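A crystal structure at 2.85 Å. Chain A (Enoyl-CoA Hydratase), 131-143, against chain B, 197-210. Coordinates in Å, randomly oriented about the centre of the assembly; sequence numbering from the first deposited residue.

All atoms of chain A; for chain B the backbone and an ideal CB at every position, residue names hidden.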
ATOM      1  N   GLU A 131       1.208   8.888  27.152  1.00 40.03           N
ATOM      2  CA  GLU A 131      -0.221   8.646  26.995  1.00 37.67           C
ATOM      3  C   GLU A 131      -0.770   7.404  27.723  1.00 38.08           C
ATOM      4  O   GLU A 131      -1.716   7.511  28.509  1.00 34.94           O
ATOM      5  CB  GLU A 131      -0.572   8.569  25.508  1.00 37.64           C
ATOM      6  CG  GLU A 131      -0.504   9.898  24.763  1.00 38.68           C
ATOM      7  CD  GLU A 131       0.920  10.422  24.562  1.00 39.40           C
ATOM      8  OE1 GLU A 131       1.067  11.543  24.029  1.00 39.39           O
ATOM      9  OE2 GLU A 131       1.889   9.721  24.927  1.00 37.89           O
ATOM     10  N   VAL A 132      -0.189   6.232  27.474  1.00 37.77           N
ATOM     11  CA  VAL A 132      -0.687   5.017  28.119  1.00 40.02           C
ATOM     12  C   VAL A 132      -0.704   5.035  29.647  1.00 40.16           C
ATOM     13  O   VAL A 132      -1.587   4.437  30.268  1.00 39.79           O
ATOM     14  CB  VAL A 132       0.092   3.767  27.690  1.00 39.07           C
ATOM     15  CG1 VAL A 132      -0.387   3.310  26.341  1.00 39.02           C
ATOM     16  CG2 VAL A 132       1.582   4.055  27.693  1.00 39.25           C
ATOM     17  N   LYS A 133       0.277   5.695  30.249  1.00 39.76           N
ATOM     18  CA  LYS A 133       0.356   5.775  31.706  1.00 39.53           C
ATOM     19  C   LYS A 133      -0.939   6.290  32.318  1.00 38.65           C
ATOM     20  O   LYS A 133      -1.284   5.911  33.432  1.00 39.47           O
ATOM     21  CB  LYS A 133       1.502   6.698  32.130  1.00 39.86           C
ATOM     22  CG  LYS A 133       2.857   6.247  31.641  1.00 43.53           C
ATOM     23  CD  LYS A 133       3.704   5.711  32.775  1.00 46.18           C
ATOM     24  CE  LYS A 133       4.729   6.746  33.216  1.00 47.18           C
ATOM     25  NZ  LYS A 133       4.108   8.077  33.468  1.00 49.93           N
ATOM     26  N   ILE A 134      -1.659   7.144  31.592  1.00 37.59           N
ATOM     27  CA  ILE A 134      -2.891   7.704  32.123  1.00 38.25           C
ATOM     28  C   ILE A 134      -4.156   7.296  31.383  1.00 39.49           C
ATOM     29  O   ILE A 134      -5.258   7.615  31.820  1.00 39.76           O
ATOM     30  CB  ILE A 134      -2.809   9.253  32.178  1.00 38.76           C
ATOM     31  CG1 ILE A 134      -3.914   9.809  33.082  1.00 38.14           C
ATOM     32  CG2 ILE A 134      -2.940   9.837  30.781  1.00 41.05           C
ATOM     33  CD1 ILE A 134      -3.767  11.286  33.392  1.00 35.61           C
ATOM     34  N   GLY A 135      -4.010   6.591  30.266  1.00 41.17           N
ATOM     35  CA  GLY A 135      -5.182   6.167  29.516  1.00 41.63           C
ATOM     36  C   GLY A 135      -5.280   6.743  28.112  1.00 42.01           C
ATOM     37  O   GLY A 135      -6.243   6.484  27.390  1.00 42.65           O
ATOM     38  N   PHE A 136      -4.278   7.520  27.721  1.00 41.67           N
ATOM     39  CA  PHE A 136      -4.246   8.129  26.400  1.00 40.31           C
ATOM     40  C   PHE A 136      -3.499   7.237  25.431  1.00 40.52           C
ATOM     41  O   PHE A 136      -2.868   6.261  25.830  1.00 40.91           O
ATOM     42  CB  PHE A 136      -3.549   9.485  26.463  1.00 39.97           C
ATOM     43  CG  PHE A 136      -4.454  10.626  26.833  1.00 41.23           C
ATOM     44  CD1 PHE A 136      -3.960  11.718  27.543  1.00 43.20           C
ATOM     45  CD2 PHE A 136      -5.789  10.625  26.460  1.00 41.67           C
ATOM     46  CE1 PHE A 136      -4.786  12.790  27.875  1.00 42.95           C
ATOM     47  CE2 PHE A 136      -6.623  11.698  26.788  1.00 43.87           C
ATOM     48  CZ  PHE A 136      -6.121  12.779  27.496  1.00 42.38           C
ATOM     49  N   VAL A 137      -3.577   7.577  24.149  1.00 40.80           N
ATOM     50  CA  VAL A 137      -2.878   6.829  23.115  1.00 40.63           C
ATOM     51  C   VAL A 137      -2.083   7.804  22.265  1.00 40.53           C
ATOM     52  O   VAL A 137      -2.629   8.781  21.763  1.00 42.66           O
ATOM     53  CB  VAL A 137      -3.845   6.080  22.196  1.00 38.27           C
ATOM     54  CG1 VAL A 137      -3.100   5.524  21.019  1.00 39.07           C
ATOM     55  CG2 VAL A 137      -4.493   4.961  22.946  1.00 42.34           C
ATOM     56  N   ALA A 138      -0.795   7.549  22.105  1.00 39.40           N
ATOM     57  CA  ALA A 138       0.022   8.427  21.285  1.00 39.92           C
ATOM     58  C   ALA A 138      -0.248   8.111  19.811  1.00 38.82           C
ATOM     59  O   ALA A 138       0.672   8.024  19.004  1.00 39.18           O
ATOM     60  CB  ALA A 138       1.497   8.224  21.616  1.00 39.93           C
ATOM     61  N   ALA A 139      -1.522   7.952  19.472  1.00 37.72           N
ATOM     62  CA  ALA A 139      -1.926   7.625  18.110  1.00 37.72           C
ATOM     63  C   ALA A 139      -1.313   8.522  17.032  1.00 36.61           C
ATOM     64  O   ALA A 139      -0.642   8.033  16.120  1.00 36.50           O
ATOM     65  CB  ALA A 139      -3.455   7.639  18.005  1.00 37.03           C
ATOM     66  N   LEU A 140      -1.545   9.826  17.132  1.00 36.66           N
ATOM     67  CA  LEU A 140      -1.011  10.764  16.148  1.00 38.07           C
ATOM     68  C   LEU A 140       0.503  10.664  15.986  1.00 37.61           C
ATOM     69  O   LEU A 140       1.038  10.917  14.913  1.00 37.45           O
ATOM     70  CB  LEU A 140      -1.389  12.204  16.521  1.00 38.92           C
ATOM     71  CG  LEU A 140      -2.853  12.572  16.275  1.00 39.10           C
ATOM     72  CD1 LEU A 140      -3.149  13.949  16.816  1.00 39.83           C
ATOM     73  CD2 LEU A 140      -3.129  12.518  14.788  1.00 41.14           C
ATOM     74  N   VAL A 141       1.193  10.283  17.050  1.00 38.46           N
ATOM     75  CA  VAL A 141       2.635  10.180  16.992  1.00 38.42           C
ATOM     76  C   VAL A 141       3.057   8.907  16.293  1.00 38.24           C
ATOM     77  O   VAL A 141       4.010   8.901  15.516  1.00 40.74           O
ATOM     78  CB  VAL A 141       3.245  10.192  18.395  1.00 39.13           C
ATOM     79  CG1 VAL A 141       4.726  10.519  18.300  1.00 40.00           C
ATOM     80  CG2 VAL A 141       2.509  11.204  19.276  1.00 41.40           C
ATOM     81  N   SER A 142       2.343   7.829  16.578  1.00 37.10           N
ATOM     82  CA  SER A 142       2.630   6.524  16.001  1.00 37.49           C
ATOM     83  C   SER A 142       2.917   6.624  14.512  1.00 37.34           C
ATOM     84  O   SER A 142       3.836   5.984  13.995  1.00 35.47           O
ATOM     85  CB  SER A 142       1.434   5.607  16.207  1.00 38.95           C
ATOM     86  OG  SER A 142       0.916   5.767  17.507  1.00 42.35           O
ATOM     87  N   VAL A 143       2.109   7.435  13.834  1.00 36.74           N
ATOM     88  CA  VAL A 143       2.223   7.640  12.401  1.00 34.31           C
ATOM     89  C   VAL A 143       3.645   7.975  11.998  1.00 33.35           C
ATOM     90  O   VAL A 143       4.193   7.372  11.086  1.00 34.23           O
ATOM     91  CB  VAL A 143       1.287   8.776  11.949  1.00 34.39           C
ATOM     92  CG1 VAL A 143       1.396   8.993  10.454  1.00 33.46           C
ATOM     93  CG2 VAL A 143      -0.137   8.437  12.334  1.00 35.76           C
TER
ATOM     94  N   UNK B 197       1.395  -1.791  34.405  1.00 42.45           N
ATOM     95  CA  UNK B 197       0.846  -0.742  35.260  1.00 44.07           C
ATOM     96  C   UNK B 197      -0.020   0.199  34.421  1.00 43.84           C
ATOM     97  O   UNK B 197      -1.016   0.742  34.902  1.00 43.46           O
ATOM     98  CB  UNK B 197       1.965   0.032  35.959  1.00 44.07           C
ATOM     99  N   UNK B 198       0.367   0.380  33.159  1.00 43.76           N
ATOM    100  CA  UNK B 198      -0.342   1.268  32.242  1.00 41.12           C
ATOM    101  C   UNK B 198      -1.718   0.751  31.802  1.00 41.18           C
ATOM    102  O   UNK B 198      -2.027  -0.437  31.951  1.00 40.18           O
ATOM    103  CB  UNK B 198       0.524   1.504  31.003  1.00 41.12           C
ATOM    104  N   UNK B 199      -2.527   1.665  31.258  1.00 41.63           N
ATOM    105  CA  UNK B 199      -3.901   1.407  30.795  1.00 42.20           C
ATOM    106  C   UNK B 199      -4.108   0.278  29.784  1.00 43.91           C
ATOM    107  O   UNK B 199      -3.594   0.325  28.659  1.00 44.23           O
ATOM    108  CB  UNK B 199      -4.446   2.694  30.172  1.00 42.20           C
ATOM    109  N   UNK B 200      -4.894  -0.742  30.165  1.00 44.87           N
ATOM    110  CA  UNK B 200      -5.195  -1.905  29.316  1.00 45.36           C
ATOM    111  C   UNK B 200      -5.755  -1.492  27.953  1.00 45.32           C
ATOM    112  O   UNK B 200      -5.451  -2.100  26.930  1.00 45.45           O
ATOM    113  CB  UNK B 200      -6.191  -2.827  30.023  1.00 45.36           C
ATOM    114  N   UNK B 201      -6.589  -0.460  27.953  1.00 45.04           N
ATOM    115  CA  UNK B 201      -7.179   0.042  26.726  1.00 45.78           C
ATOM    116  C   UNK B 201      -6.095   0.673  25.869  1.00 45.63           C
ATOM    117  O   UNK B 201      -5.885   0.280  24.721  1.00 46.09           O
ATOM    118  CB  UNK B 201      -8.292   1.048  27.024  1.00 45.78           C
ATOM    119  N   UNK B 202      -5.400   1.649  26.436  1.00 45.30           N
ATOM    120  CA  UNK B 202      -4.340   2.341  25.716  1.00 46.94           C
ATOM    121  C   UNK B 202      -3.287   1.408  25.125  1.00 46.48           C
ATOM    122  O   UNK B 202      -2.758   1.669  24.041  1.00 45.73           O
ATOM    123  CB  UNK B 202      -3.659   3.342  26.652  1.00 46.94           C
ATOM    124  N   UNK B 203      -2.990   0.324  25.834  1.00 45.16           N
ATOM    125  CA  UNK B 203      -1.989  -0.631  25.375  1.00 44.68           C
ATOM    126  C   UNK B 203      -2.427  -1.372  24.116  1.00 44.44           C
ATOM    127  O   UNK B 203      -1.744  -1.356  23.093  1.00 44.61           O
ATOM    128  CB  UNK B 203      -1.682  -1.638  26.486  1.00 44.68           C
ATOM    129  N   UNK B 204      -3.571  -2.027  24.205  1.00 43.96           N
ATOM    130  CA  UNK B 204      -4.113  -2.774  23.086  1.00 44.42           C
ATOM    131  C   UNK B 204      -4.107  -1.903  21.832  1.00 44.26           C
ATOM    132  O   UNK B 204      -3.481  -2.235  20.824  1.00 45.36           O
ATOM    133  CB  UNK B 204      -5.528  -3.266  23.399  1.00 44.42           C
ATOM    134  N   UNK B 205      -4.810  -0.781  21.912  1.00 42.05           N
ATOM    135  CA  UNK B 205      -4.929   0.135  20.794  1.00 41.42           C
ATOM    136  C   UNK B 205      -3.577   0.576  20.222  1.00 41.33           C
ATOM    137  O   UNK B 205      -3.390   0.614  19.001  1.00 39.71           O
ATOM    138  CB  UNK B 205      -5.728   1.365  21.230  1.00 41.42           C
ATOM    139  N   UNK B 206      -2.644   0.922  21.105  1.00 40.40           N
ATOM    140  CA  UNK B 206      -1.313   1.334  20.682  1.00 39.56           C
ATOM    141  C   UNK B 206      -0.753   0.206  19.819  1.00 39.46           C
ATOM    142  O   UNK B 206      -0.116   0.435  18.791  1.00 39.31           O
ATOM    143  CB  UNK B 206      -0.406   1.636  21.876  1.00 39.56           C
ATOM    144  N   UNK B 207      -1.003  -1.021  20.251  1.00 38.80           N
ATOM    145  CA  UNK B 207      -0.540  -2.183  19.524  1.00 40.03           C
ATOM    146  C   UNK B 207      -1.293  -2.288  18.198  1.00 40.79           C
ATOM    147  O   UNK B 207      -0.686  -2.481  17.132  1.00 42.45           O
ATOM    148  CB  UNK B 207      -0.722  -3.452  20.359  1.00 40.03           C
ATOM    149  N   UNK B 208      -2.612  -2.141  18.265  1.00 39.00           N
ATOM    150  CA  UNK B 208      -3.444  -2.209  17.072  1.00 38.01           C
ATOM    151  C   UNK B 208      -2.889  -1.241  16.024  1.00 36.40           C
ATOM    152  O   UNK B 208      -2.691  -1.598  14.866  1.00 32.43           O
ATOM    153  CB  UNK B 208      -4.902  -1.884  17.402  1.00 38.01           C
ATOM    154  N   UNK B 209      -2.635  -0.011  16.453  1.00 36.71           N
ATOM    155  CA  UNK B 209      -2.097   1.010  15.573  1.00 36.81           C
ATOM    156  C   UNK B 209      -0.762   0.630  14.946  1.00 35.92           C
ATOM    157  O   UNK B 209      -0.581   0.741  13.731  1.00 36.68           O
ATOM    158  CB  UNK B 209      -1.941   2.320  16.347  1.00 36.81           C
ATOM    159  N   UNK B 210       0.179   0.194  15.774  1.00 34.15           N
ATOM    160  CA  UNK B 210       1.502  -0.165  15.271  1.00 33.43           C
ATOM    161  C   UNK B 210       1.461  -1.298  14.262  1.00 32.32           C
ATOM    162  O   UNK B 210       2.416  -1.523  13.531  1.00 31.57           O
ATOM    163  CB  UNK B 210       2.415  -0.554  16.436  1.00 33.43           C
TER

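Position 197 has no atom of chain A within 5.5 Å of its ideal CB, so the contact leaves its identity open; it is K197(B).

At 198 CA-to-CB points toward chain A, and the ideal CB lies 3.7 Å from V132(A) O and 4.3 Å from K133(A) N. A medium side chain, polar or apolar, could lie along this turn. The residue is N198(B), with chi1 m; its OD1 comes within 3.2 Å of K133(A) CD, a packing contact.

Position 199 precedes the helix, and its backbone N donates to V132(A) O (3.1 Å, N-H...O angle 161°), a bond that any residue except proline can make, since proline lacks the N-H. The ideal CB is 3.4 Å from V132(A) O and 3.6 Å from G135(A) CA, leaving little depth, so a small residue suits. A199(B) fills the gap with its methyl alone.

Positions 200 and 201 have ideal CB atoms beyond 5.5 Å from chain A. The phi of -54° at 200, in the first helical turn, permits proline among many others; the residues are P200(B) and T201(B).

Position 202 is the tightest: its ideal CB lies 3.1 Å from F136(A) O and 3.3 Å from V132(A) CG1. Glycine, alanine or serine would suit, and the carbonyl favours a donor. S202(B), chi1 m, donates from OG to F136(A) O at 2.8 Å, although OG is modelled too close to a neighbour and its place is less sure.

At 203 CA-to-CB points away, with V132(A) CG1 5.1 Å from the ideal CB; a long apolar chain could return. L203(B) does, its CD2 reaching 3.9 Å from V132(A) CG1. Position 204 is out of reach and holds R204(B).

The ideal CB of 205 points toward V137(A) CG2, 4.2 Å away, which suits an aliphatic residue. L205(B) places CD2 3.9 Å from that CG2.

At 206 CA-to-CB points sideways, and the ideal CB lies 4.8 Å from both V132(A) CG1 and V137(A) CG1; valine, threonine or alanine are plausible. T206(B) OG1 donates to S202(B) O (2.6 Å) and accepts from a water that in turn accepts from A138(A) N.

Positions 207 and 208, out of reach, are K207(B) and E208(B).

At 209 CB points toward chain A, 4.6 Å from S142(A) OG, with V137(A) and A139(A) offering methyls nearby. A larger aliphatic chain suits: L209(B) CD1 packs 3.4 Å from A139(A) CB and 3.9 Å from V137(A) CG1.

Position 210 points sideways without a near neighbour, so only a longer chain would reach. L210(B) brings CD2 to 4.3 Å from S142(A) CB.

Chain B (197-210) KNAPTSLRLTKELL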
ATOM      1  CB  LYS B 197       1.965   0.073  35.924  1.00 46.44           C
ATOM      2  CG  LYS B 197       2.700  -0.643  37.062  1.00 49.76           C
ATOM      3  CD  LYS B 197       3.950   0.131  37.505  1.00 49.74           C
ATOM      4  CE  LYS B 197       3.618   1.513  38.090  1.00 51.93           C
ATOM      5  NZ  LYS B 197       3.039   1.478  39.471  1.00 50.10           N
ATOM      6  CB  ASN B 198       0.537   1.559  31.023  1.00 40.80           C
ATOM      7  CG  ASN B 198       1.834   2.287  31.385  1.00 40.64           C
ATOM      8  OD1 ASN B 198       1.844   3.192  32.219  1.00 41.03           O
ATOM      9  ND2 ASN B 198       2.927   1.908  30.734  1.00 41.35           N
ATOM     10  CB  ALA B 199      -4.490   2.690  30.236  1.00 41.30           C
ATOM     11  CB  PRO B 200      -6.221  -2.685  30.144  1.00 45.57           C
ATOM     12  CG  PRO B 200      -5.851  -2.335  31.548  1.00 47.04           C
ATOM     13  CD  PRO B 200      -5.588  -0.848  31.458  1.00 44.86           C
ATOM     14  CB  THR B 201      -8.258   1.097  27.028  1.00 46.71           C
ATOM     15  OG1 THR B 201      -9.437   0.446  27.522  1.00 48.14           O
ATOM     16  CG2 THR B 201      -8.596   1.890  25.790  1.00 46.61           C
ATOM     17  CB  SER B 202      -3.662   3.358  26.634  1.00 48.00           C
ATOM     18  OG  SER B 202      -4.584   4.357  27.031  1.00 50.49           O
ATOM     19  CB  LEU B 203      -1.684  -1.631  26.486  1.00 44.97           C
ATOM     20  CG  LEU B 203      -1.081  -1.066  27.773  1.00 45.70           C
ATOM     21  CD1 LEU B 203      -0.866  -2.201  28.737  1.00 45.83           C
ATOM     22  CD2 LEU B 203       0.245  -0.364  27.491  1.00 46.77           C
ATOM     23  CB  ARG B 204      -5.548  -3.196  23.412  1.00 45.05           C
ATOM     24  CG  ARG B 204      -6.136  -4.286  22.531  1.00 49.13           C
ATOM     25  CD  ARG B 204      -7.489  -4.671  23.086  1.00 54.90           C
ATOM     26  NE  ARG B 204      -7.435  -4.744  24.549  1.00 60.97           N
ATOM     27  CZ  ARG B 204      -8.418  -4.365  25.366  1.00 62.18           C
ATOM     28  NH1 ARG B 204      -9.555  -3.884  24.874  1.00 63.16           N
ATOM     29  NH2 ARG B 204      -8.253  -4.444  26.682  1.00 62.28           N
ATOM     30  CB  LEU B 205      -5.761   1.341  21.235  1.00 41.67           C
ATOM     31  CG  LEU B 205      -6.261   2.279  20.141  1.00 41.39           C
ATOM     32  CD1 LEU B 205      -6.927   1.486  19.022  1.00 39.50           C
ATOM     33  CD2 LEU B 205      -7.223   3.266  20.765  1.00 40.90           C
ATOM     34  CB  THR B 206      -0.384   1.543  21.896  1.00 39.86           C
ATOM     35  OG1 THR B 206      -0.838   2.666  22.661  1.00 40.23           O
ATOM     36  CG2 THR B 206       1.047   1.791  21.445  1.00 39.72           C
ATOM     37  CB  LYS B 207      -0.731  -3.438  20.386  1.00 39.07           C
ATOM     38  CG  LYS B 207       0.353  -3.584  21.461  1.00 40.41           C
ATOM     39  CD  LYS B 207      -0.055  -4.481  22.628  1.00 40.58           C
ATOM     40  CE  LYS B 207      -0.399  -5.890  22.193  1.00 38.17           C
ATOM     41  NZ  LYS B 207       0.736  -6.561  21.539  1.00 36.88           N
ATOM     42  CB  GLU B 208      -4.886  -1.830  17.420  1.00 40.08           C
ATOM     43  CG  GLU B 208      -5.862  -2.016  16.273  1.00 43.02           C
ATOM     44  CD  GLU B 208      -6.253  -3.465  16.076  1.00 47.97           C
ATOM     45  OE1 GLU B 208      -5.357  -4.351  16.115  1.00 45.09           O
ATOM     46  OE2 GLU B 208      -7.466  -3.716  15.876  1.00 51.72           O
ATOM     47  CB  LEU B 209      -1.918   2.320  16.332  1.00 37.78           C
ATOM     48  CG  LEU B 209      -3.140   3.206  16.547  1.00 40.97           C
ATOM     49  CD1 LEU B 209      -2.692   4.454  17.293  1.00 41.16           C
ATOM     50  CD2 LEU B 209      -3.774   3.590  15.212  1.00 39.14           C
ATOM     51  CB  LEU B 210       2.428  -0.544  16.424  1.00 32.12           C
ATOM     52  CG  LEU B 210       2.657   0.566  17.442  1.00 31.61           C
ATOM     53  CD1 LEU B 210       3.588   0.064  18.535  1.00 30.51           C
ATOM     54  CD2 LEU B 210       3.237   1.784  16.742  1.00 29.92           C
TER
HETATM   55  O   HOH W   1       0.259   5.330  23.191  1.00 41.42           O
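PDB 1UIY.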